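Local coordinates for uncharacterized protein (Parabacteroides merdae ATCC 43184, PDB 4OPW) that is of uncharacterised function but is probably a surface adhesin with a beta-solenoid head domain like those of auto-transporters, at residues C193-T196 with S200-I203. Residues are numbered along the deposited sequence; the frame is centred on the assembly and turned at random.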
ATOM      1  N   CYS A 193       8.889  -6.771 -16.579  1.00 21.04           N
ATOM      2  CA  CYS A 193       8.954  -7.541 -15.319  1.00 19.83           C
ATOM      3  C   CYS A 193      10.374  -7.946 -15.031  1.00 22.51           C
ATOM      4  O   CYS A 193      11.031  -8.564 -15.878  1.00 21.59           O
ATOM      5  CB  CYS A 193       8.021  -8.749 -15.344  1.00 20.68           C
ATOM      6  SG  CYS A 193       7.817  -9.574 -13.737  1.00 24.03           S
ATOM      7  N   LYS A 194      10.858  -7.616 -13.827  0.50 18.57           N
ATOM      8  CA  LYS A 194      12.233  -7.904 -13.441  0.50 18.67           C
ATOM      9  C   LYS A 194      12.301  -8.501 -12.039  0.50 22.19           C
ATOM     10  O   LYS A 194      11.694  -7.966 -11.105  0.50 20.55           O
ATOM     11  CB  LYS A 194      13.074  -6.617 -13.531  0.50 21.16           C
ATOM     12  CG  LYS A 194      14.579  -6.809 -13.349  0.50 31.65           C
ATOM     13  CD  LYS A 194      15.290  -5.461 -13.395  0.50 42.21           C
ATOM     14  CE  LYS A 194      16.716  -5.527 -12.910  0.50 49.86           C
ATOM     15  NZ  LYS A 194      17.294  -4.172 -12.700  0.50 53.65           N
ATOM     16  N   ILE A 195      13.027  -9.631 -11.904  1.00 19.30           N
ATOM     17  CA  ILE A 195      13.245 -10.310 -10.615  1.00 18.04           C
ATOM     18  C   ILE A 195      14.757 -10.452 -10.417  1.00 22.85           C
ATOM     19  O   ILE A 195      15.429 -11.033 -11.267  1.00 24.20           O
ATOM     20  CB  ILE A 195      12.512 -11.677 -10.424  1.00 21.17           C
ATOM     21  CG1 ILE A 195      10.969 -11.519 -10.598  1.00 22.01           C
ATOM     22  CG2 ILE A 195      12.854 -12.262  -9.015  1.00 20.25           C
ATOM     23  CD1 ILE A 195      10.163 -12.823 -10.506  1.00 25.86           C
ATOM     24  N   THR A 196      15.284  -9.945  -9.282  1.00 19.16           N
ATOM     25  CA  THR A 196      16.705 -10.069  -8.920  1.00 19.62           C
ATOM     26  C   THR A 196      16.718 -10.774  -7.559  1.00 23.23           C
ATOM     27  O   THR A 196      16.319 -10.177  -6.554  1.00 21.22           O
ATOM     28  CB  THR A 196      17.400  -8.671  -8.883  1.00 23.38           C
ATOM     29  OG1 THR A 196      17.103  -7.944 -10.080  1.00 23.91           O
ATOM     30  CG2 THR A 196      18.933  -8.769  -8.690  1.00 23.72           C
ATOM     31  N   SER A 200       8.352 -14.406  -7.005  1.00 20.07           N
ATOM     32  CA  SER A 200       7.317 -14.932  -7.880  1.00 20.59           C
ATOM     33  C   SER A 200       6.447 -13.798  -8.391  1.00 22.78           C
ATOM     34  O   SER A 200       5.890 -13.028  -7.589  1.00 21.43           O
ATOM     35  CB  SER A 200       6.471 -15.967  -7.122  1.00 24.99           C
ATOM     36  OG  SER A 200       5.276 -16.304  -7.805  1.00 31.87           O
ATOM     37  N   ALA A 201       6.347 -13.686  -9.718  1.00 20.27           N
ATOM     38  CA  ALA A 201       5.466 -12.686 -10.312  1.00 20.61           C
ATOM     39  C   ALA A 201       4.453 -13.375 -11.204  1.00 26.38           C
ATOM     40  O   ALA A 201       4.840 -14.159 -12.062  1.00 28.48           O
ATOM     41  CB  ALA A 201       6.253 -11.640 -11.101  1.00 21.62           C
ATOM     42  N   GLN A 202       3.161 -13.113 -10.973  1.00 21.20           N
ATOM     43  CA  GLN A 202       2.025 -13.622 -11.771  1.00 21.55           C
ATOM     44  C   GLN A 202       1.468 -12.433 -12.502  1.00 23.57           C
ATOM     45  O   GLN A 202       1.022 -11.487 -11.853  1.00 21.84           O
ATOM     46  CB  GLN A 202       0.985 -14.277 -10.881  1.00 22.07           C
ATOM     47  CG  GLN A 202       1.484 -15.546 -10.192  1.00 22.60           C
ATOM     48  CD  GLN A 202       0.463 -16.097  -9.234  1.00 33.76           C
ATOM     49  OE1 GLN A 202      -0.484 -15.414  -8.831  1.00 27.34           O
ATOM     50  NE2 GLN A 202       0.632 -17.344  -8.847  1.00 30.53           N
ATOM     51  N   ILE A 203       1.568 -12.409 -13.830  1.00 20.80           N
ATOM     52  CA  ILE A 203       1.218 -11.205 -14.584  1.00 20.24           C
ATOM     53  C   ILE A 203       0.362 -11.526 -15.809  1.00 22.76           C
ATOM     54  O   ILE A 203       0.265 -12.694 -16.206  1.00 22.93           O
ATOM     55  CB  ILE A 203       2.526 -10.442 -14.974  1.00 23.42           C
ATOM     56  CG1 ILE A 203       3.459 -11.334 -15.842  1.00 25.26           C
ATOM     57  CG2 ILE A 203       3.236  -9.911 -13.717  1.00 22.25           C
ATOM     58  CD1 ILE A 203       4.739 -10.648 -16.327  1.00 29.57           C
TER
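C193 and I195 face A201 and I203 across the interior of a beta-solenoid, where strands 191-197 and 200-205 follow one another along the chain and lie on two different walls of the coil. The two short segments run antiparallel, at 170°, with their axes 8.4 Å apart, too far for backbone pairing; what joins them is side chains, with the end of I195 also lying against the backbone of the facing strand. Each strand pairs with its counterparts in the turns before and after it: K194 bonds through its backbone to Y173 and I175, while C193 and I195 bond to strand 208-214.

Inside, the alternation of the strands sends C193, I195, A201 and I203 inward and turns K194, S200 and Q202 the other way. The sulfur of C193 swings anti to its own nitrogen (chi1 -170°), which carries SG across to the methyl of A201, 3.7 Å from CB. The same CB of A201 is also met by the far end of I195: CD1 of I195 stands 4.1 Å from it and 4.0 Å from the backbone N of A201, so the small alanine takes a neighbour from each of two inward residues. I195 gets there with an extended CG1 arm (chi2 177°). Further along, I203 reaches back with CD1, which lies 3.9 Å from CB of C193 and 4.2 Å from its SG.

The neighbouring turns close over this layer, Y173 and I175 from strand 170-177, and L209 and I219 from the turn that follows. With a thiol, a methyl and two isoleucine ends as the meeting groups, the attraction between the walls here is dispersive and hydrophobic, and the polar backbone groups are left to the strand pairing along the solenoid.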